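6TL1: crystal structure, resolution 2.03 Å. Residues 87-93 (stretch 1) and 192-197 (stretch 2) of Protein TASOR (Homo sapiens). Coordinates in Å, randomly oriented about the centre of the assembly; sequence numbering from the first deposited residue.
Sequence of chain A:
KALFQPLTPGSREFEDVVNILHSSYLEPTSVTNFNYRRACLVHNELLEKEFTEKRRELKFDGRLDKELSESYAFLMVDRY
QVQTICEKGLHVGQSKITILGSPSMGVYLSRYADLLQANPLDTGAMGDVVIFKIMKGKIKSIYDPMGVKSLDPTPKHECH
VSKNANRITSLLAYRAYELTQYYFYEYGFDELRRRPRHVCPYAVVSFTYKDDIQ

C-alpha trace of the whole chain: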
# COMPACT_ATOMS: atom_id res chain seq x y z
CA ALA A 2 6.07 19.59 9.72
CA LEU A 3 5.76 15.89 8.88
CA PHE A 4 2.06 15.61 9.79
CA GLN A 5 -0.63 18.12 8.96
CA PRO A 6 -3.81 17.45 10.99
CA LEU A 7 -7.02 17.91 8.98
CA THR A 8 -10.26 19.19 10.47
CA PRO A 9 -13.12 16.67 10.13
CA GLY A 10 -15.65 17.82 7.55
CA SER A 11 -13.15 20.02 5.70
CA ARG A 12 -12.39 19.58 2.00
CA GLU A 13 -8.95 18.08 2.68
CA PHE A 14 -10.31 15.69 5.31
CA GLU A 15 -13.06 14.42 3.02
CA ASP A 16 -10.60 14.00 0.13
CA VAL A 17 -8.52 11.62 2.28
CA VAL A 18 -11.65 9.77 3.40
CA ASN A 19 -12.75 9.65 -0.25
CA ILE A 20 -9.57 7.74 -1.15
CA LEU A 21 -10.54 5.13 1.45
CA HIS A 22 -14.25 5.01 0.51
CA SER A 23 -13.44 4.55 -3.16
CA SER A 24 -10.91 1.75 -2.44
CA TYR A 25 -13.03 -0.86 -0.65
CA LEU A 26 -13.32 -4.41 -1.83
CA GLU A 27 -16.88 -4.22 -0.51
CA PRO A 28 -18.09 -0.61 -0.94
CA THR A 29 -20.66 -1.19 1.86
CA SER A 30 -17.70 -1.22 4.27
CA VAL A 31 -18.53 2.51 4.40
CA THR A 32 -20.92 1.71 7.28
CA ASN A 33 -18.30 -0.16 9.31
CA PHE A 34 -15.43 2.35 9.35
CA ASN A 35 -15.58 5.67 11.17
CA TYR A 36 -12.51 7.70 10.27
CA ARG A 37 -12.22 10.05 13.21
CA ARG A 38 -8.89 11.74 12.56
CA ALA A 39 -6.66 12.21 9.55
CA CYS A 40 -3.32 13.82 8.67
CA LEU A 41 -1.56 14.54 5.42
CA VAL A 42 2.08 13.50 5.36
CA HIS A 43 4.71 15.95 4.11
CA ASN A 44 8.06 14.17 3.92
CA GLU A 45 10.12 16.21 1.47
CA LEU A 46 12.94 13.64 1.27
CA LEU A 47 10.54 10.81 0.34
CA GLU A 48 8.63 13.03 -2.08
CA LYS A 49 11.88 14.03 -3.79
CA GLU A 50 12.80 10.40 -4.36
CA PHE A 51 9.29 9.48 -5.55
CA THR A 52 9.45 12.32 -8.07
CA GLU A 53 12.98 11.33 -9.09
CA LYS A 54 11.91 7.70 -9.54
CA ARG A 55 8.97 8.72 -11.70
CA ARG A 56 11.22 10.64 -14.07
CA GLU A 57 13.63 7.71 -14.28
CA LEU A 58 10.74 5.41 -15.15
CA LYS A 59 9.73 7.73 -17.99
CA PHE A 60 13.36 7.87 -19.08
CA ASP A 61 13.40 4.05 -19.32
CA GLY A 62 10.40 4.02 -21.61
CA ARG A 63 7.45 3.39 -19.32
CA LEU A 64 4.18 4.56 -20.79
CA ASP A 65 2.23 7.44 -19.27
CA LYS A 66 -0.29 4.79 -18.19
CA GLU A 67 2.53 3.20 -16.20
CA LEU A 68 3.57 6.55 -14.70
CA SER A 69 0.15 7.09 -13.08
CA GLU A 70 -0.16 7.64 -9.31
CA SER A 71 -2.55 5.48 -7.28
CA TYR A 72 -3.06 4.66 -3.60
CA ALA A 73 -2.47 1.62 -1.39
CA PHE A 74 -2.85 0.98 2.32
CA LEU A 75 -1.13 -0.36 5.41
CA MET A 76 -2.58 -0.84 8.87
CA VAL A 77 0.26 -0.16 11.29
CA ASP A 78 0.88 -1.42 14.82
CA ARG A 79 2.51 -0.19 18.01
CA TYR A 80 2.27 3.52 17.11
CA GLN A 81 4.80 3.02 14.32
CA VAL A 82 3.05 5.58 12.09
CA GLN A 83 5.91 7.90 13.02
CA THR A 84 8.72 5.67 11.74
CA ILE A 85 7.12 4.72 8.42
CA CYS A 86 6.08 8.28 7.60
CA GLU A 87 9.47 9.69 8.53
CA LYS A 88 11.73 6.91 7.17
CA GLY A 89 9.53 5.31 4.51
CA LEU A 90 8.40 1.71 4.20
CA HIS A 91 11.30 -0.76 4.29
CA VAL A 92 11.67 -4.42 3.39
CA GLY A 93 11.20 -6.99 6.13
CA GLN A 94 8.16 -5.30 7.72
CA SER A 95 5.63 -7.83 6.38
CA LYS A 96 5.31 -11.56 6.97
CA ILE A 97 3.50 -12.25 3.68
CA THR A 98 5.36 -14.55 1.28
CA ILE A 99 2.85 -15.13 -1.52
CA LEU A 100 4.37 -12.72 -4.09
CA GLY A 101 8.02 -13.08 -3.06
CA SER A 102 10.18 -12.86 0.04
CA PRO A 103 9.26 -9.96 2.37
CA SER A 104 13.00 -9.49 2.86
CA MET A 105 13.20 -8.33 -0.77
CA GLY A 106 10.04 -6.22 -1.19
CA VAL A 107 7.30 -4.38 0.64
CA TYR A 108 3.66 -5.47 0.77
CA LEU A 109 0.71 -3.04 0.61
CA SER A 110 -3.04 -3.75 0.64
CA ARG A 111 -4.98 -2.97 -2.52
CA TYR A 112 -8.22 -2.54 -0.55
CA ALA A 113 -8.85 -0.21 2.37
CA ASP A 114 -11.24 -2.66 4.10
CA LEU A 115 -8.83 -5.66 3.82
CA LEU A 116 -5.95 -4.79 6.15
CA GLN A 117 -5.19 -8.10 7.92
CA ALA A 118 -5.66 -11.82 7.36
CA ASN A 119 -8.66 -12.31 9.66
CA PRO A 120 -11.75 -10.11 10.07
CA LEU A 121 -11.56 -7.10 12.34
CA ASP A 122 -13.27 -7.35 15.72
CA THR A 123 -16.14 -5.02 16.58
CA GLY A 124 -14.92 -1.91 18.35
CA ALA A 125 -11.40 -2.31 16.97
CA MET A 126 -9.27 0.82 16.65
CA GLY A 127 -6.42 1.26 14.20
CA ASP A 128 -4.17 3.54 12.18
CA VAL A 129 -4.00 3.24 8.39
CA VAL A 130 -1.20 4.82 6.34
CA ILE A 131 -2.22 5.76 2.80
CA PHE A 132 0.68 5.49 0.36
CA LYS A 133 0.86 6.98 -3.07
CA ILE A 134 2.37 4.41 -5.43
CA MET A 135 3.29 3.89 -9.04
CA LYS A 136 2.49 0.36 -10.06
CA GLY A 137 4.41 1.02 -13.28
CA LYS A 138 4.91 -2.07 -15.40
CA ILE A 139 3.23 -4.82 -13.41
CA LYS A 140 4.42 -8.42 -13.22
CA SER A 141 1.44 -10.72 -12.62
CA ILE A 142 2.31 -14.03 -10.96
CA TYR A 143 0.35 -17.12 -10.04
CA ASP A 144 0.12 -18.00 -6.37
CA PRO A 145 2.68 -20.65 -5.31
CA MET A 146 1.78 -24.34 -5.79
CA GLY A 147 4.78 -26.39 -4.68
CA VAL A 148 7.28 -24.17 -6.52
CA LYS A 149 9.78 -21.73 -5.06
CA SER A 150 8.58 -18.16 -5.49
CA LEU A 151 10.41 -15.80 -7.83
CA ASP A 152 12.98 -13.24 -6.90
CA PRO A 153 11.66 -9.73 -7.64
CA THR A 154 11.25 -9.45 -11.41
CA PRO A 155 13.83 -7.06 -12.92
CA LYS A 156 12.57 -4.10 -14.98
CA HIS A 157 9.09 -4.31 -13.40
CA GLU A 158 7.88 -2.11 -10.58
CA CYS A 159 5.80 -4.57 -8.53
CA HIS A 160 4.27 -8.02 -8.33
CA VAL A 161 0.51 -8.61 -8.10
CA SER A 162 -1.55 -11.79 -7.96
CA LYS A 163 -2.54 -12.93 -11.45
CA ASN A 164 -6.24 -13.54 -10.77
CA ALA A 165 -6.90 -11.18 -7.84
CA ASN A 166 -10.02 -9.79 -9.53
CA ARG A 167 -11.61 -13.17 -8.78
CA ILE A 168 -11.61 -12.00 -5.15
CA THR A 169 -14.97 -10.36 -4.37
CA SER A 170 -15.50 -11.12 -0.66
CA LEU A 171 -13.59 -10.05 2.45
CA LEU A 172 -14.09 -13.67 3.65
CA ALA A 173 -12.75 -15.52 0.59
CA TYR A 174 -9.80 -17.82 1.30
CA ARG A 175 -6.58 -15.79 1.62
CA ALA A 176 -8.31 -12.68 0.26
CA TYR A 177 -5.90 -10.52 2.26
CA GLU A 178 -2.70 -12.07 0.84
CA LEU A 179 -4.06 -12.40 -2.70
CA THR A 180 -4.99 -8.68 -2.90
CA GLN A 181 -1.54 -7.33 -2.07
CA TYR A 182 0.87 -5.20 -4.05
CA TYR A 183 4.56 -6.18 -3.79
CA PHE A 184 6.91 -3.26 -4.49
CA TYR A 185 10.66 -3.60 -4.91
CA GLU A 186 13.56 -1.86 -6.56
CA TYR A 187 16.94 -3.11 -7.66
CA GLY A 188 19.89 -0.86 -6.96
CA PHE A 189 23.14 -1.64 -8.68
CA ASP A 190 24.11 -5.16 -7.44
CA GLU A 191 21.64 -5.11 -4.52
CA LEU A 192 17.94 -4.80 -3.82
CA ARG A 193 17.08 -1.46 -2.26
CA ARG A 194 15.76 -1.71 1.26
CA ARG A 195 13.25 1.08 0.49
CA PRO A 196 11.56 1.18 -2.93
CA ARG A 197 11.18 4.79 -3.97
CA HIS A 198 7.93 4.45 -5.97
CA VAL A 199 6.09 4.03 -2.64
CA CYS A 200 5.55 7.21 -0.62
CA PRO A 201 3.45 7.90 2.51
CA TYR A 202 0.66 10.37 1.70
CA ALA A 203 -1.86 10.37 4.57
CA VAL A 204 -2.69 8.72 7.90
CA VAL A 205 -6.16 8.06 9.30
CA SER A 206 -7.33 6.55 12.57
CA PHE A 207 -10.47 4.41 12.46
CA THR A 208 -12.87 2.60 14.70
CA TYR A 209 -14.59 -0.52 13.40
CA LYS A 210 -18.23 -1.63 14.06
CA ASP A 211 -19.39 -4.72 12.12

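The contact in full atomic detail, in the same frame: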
# COMPACT_ATOMS: atom_id res chain seq x y z
N GLU A 87 8.24 8.91 8.54
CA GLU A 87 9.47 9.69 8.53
C GLU A 87 10.57 8.99 7.74
O GLU A 87 11.30 9.65 7.00
CB GLU A 87 9.93 9.97 9.96
CG GLU A 87 11.40 10.32 10.07
CD GLU A 87 11.87 10.48 11.50
OE1 GLU A 87 13.04 10.88 11.68
OE2 GLU A 87 11.10 10.15 12.42
N LYS A 88 10.64 7.65 7.80
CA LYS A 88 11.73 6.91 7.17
C LYS A 88 11.30 6.21 5.89
O LYS A 88 12.17 5.82 5.10
CB LYS A 88 12.23 5.79 8.11
CG LYS A 88 12.68 6.17 9.50
CD LYS A 88 14.08 6.68 9.59
CE LYS A 88 14.11 8.17 9.72
NZ LYS A 88 15.45 8.66 10.13
N GLY A 89 10.00 6.09 5.63
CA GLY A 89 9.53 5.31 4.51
C GLY A 89 9.34 3.85 4.88
O GLY A 89 9.74 3.38 5.94
N LEU A 90 8.66 3.13 3.99
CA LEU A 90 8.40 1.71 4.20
C LEU A 90 9.58 0.89 3.71
O LEU A 90 9.98 1.00 2.55
CB LEU A 90 7.13 1.30 3.47
CG LEU A 90 6.68 -0.14 3.68
CD1 LEU A 90 6.43 -0.43 5.16
CD2 LEU A 90 5.43 -0.40 2.87
N HIS A 91 10.13 0.05 4.58
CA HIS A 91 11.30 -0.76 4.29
C HIS A 91 10.95 -2.23 4.16
O HIS A 91 9.91 -2.69 4.66
CB HIS A 91 12.37 -0.58 5.37
CG HIS A 91 13.05 0.75 5.33
ND1 HIS A 91 12.44 1.91 5.76
CD2 HIS A 91 14.29 1.11 4.92
CE1 HIS A 91 13.27 2.93 5.61
NE2 HIS A 91 14.40 2.47 5.10
N VAL A 92 11.85 -2.98 3.50
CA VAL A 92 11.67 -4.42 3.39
C VAL A 92 11.73 -5.04 4.78
O VAL A 92 12.28 -4.46 5.73
CB VAL A 92 12.73 -5.06 2.48
CG1 VAL A 92 12.57 -4.56 1.05
CG2 VAL A 92 14.14 -4.77 3.02
N GLY A 93 11.18 -6.25 4.89
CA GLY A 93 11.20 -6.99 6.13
C GLY A 93 10.13 -6.61 7.14
O GLY A 93 10.15 -7.13 8.26
N LEU A 192 19.30 -5.30 -3.93
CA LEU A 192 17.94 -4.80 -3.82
C LEU A 192 17.94 -3.64 -2.84
O LEU A 192 18.60 -3.68 -1.80
CB LEU A 192 16.99 -5.90 -3.36
CG LEU A 192 16.54 -6.83 -4.47
CD1 LEU A 192 16.07 -8.16 -3.91
CD2 LEU A 192 15.45 -6.15 -5.27
N ARG A 193 17.20 -2.59 -3.18
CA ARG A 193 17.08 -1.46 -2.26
C ARG A 193 16.24 -1.87 -1.06
O ARG A 193 15.30 -2.65 -1.19
CB ARG A 193 16.45 -0.27 -2.99
CG ARG A 193 17.39 0.43 -3.96
CD ARG A 193 16.76 1.71 -4.49
NE ARG A 193 16.12 2.46 -3.42
CZ ARG A 193 16.63 3.56 -2.88
NH1 ARG A 193 17.79 4.03 -3.32
NH2 ARG A 193 15.98 4.19 -1.91
N ARG A 194 16.60 -1.37 0.12
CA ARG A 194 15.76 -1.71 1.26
C ARG A 194 14.49 -0.87 1.30
O ARG A 194 13.55 -1.23 2.01
CB ARG A 194 16.53 -1.57 2.57
CG ARG A 194 17.61 -2.62 2.76
CD ARG A 194 18.01 -2.77 4.22
NE ARG A 194 16.92 -3.34 5.01
CZ ARG A 194 16.22 -2.70 5.94
NH1 ARG A 194 16.49 -1.43 6.22
NH2 ARG A 194 15.25 -3.33 6.59
N ARG A 195 14.45 0.25 0.56
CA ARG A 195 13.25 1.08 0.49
C ARG A 195 12.96 1.42 -0.97
O ARG A 195 13.66 2.25 -1.57
CB ARG A 195 13.42 2.37 1.31
CG ARG A 195 12.20 3.29 1.19
CD ARG A 195 12.33 4.54 2.02
NE ARG A 195 13.58 5.24 1.76
CZ ARG A 195 13.79 6.02 0.70
NH1 ARG A 195 12.85 6.20 -0.22
NH2 ARG A 195 14.97 6.62 0.55
N PRO A 196 11.94 0.80 -1.56
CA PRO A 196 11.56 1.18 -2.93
C PRO A 196 11.07 2.61 -2.94
O PRO A 196 10.34 3.03 -2.04
CB PRO A 196 10.43 0.20 -3.27
CG PRO A 196 10.61 -0.95 -2.31
CD PRO A 196 11.11 -0.30 -1.05
N ARG A 197 11.49 3.37 -3.96
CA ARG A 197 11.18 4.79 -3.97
C ARG A 197 9.86 5.14 -4.65
O ARG A 197 9.40 6.29 -4.51
CB ARG A 197 12.30 5.60 -4.64
CG ARG A 197 13.73 5.30 -4.20
CD ARG A 197 14.74 5.96 -5.16
NE ARG A 197 14.85 5.23 -6.41
CZ ARG A 197 15.44 5.73 -7.49
NH1 ARG A 197 15.52 5.00 -8.60
NH2 ARG A 197 15.91 6.97 -7.49
O HOH W 1 14.91 5.49 4.89
O HOH W 2 9.07 2.04 0.29

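The end of a helix with the loop that follows it meets an irregular segment far away in sequence through a single direct backbone hydrogen bond, around which arginine side chains and bridging waters complete a small contact. The anchor runs from Val92 N to Arg194 O, 2.9 Å apart with an angle of 155° at the hydrogen. The same carbonyl oxygen also receives a CA-H...O contact, His91 CA lying 3.2 Å from Arg194 O, so one acceptor serves two consecutive residues.

Beside this anchor Arg195 packs through its methylene groups, while Arg194 brings its guanidinium against Val92 and His91. Arg195 CB sits over one face of the His91 imidazole, 4.1 Å from the ring centroid, in a CH-pi arrangement; the ring is itself tethered by a hydrogen bond from His91 ND1 to Gly89 O (3.1 Å). Further along, Arg195 CD packs 3.8 Å from Gly89 CA. An ideal CB on Gly89 would come within 2.4 Å of Arg195 CD, and the backbone angles there independently call for glycine. Val92 CG2 lies 3.7 Å from Arg194 NE, against the neighbouring arginine.

Two waters bridge the stretches, one between carbonyls and one from a carbonyl to a side chain. Water 2 donates to both Leu90 O (2.6 Å) and Pro196 O (2.8 Å), while water 1 donates to Lys88 O (2.8 Å) and accepts a weak bond from Arg195 NE (3.4 Å).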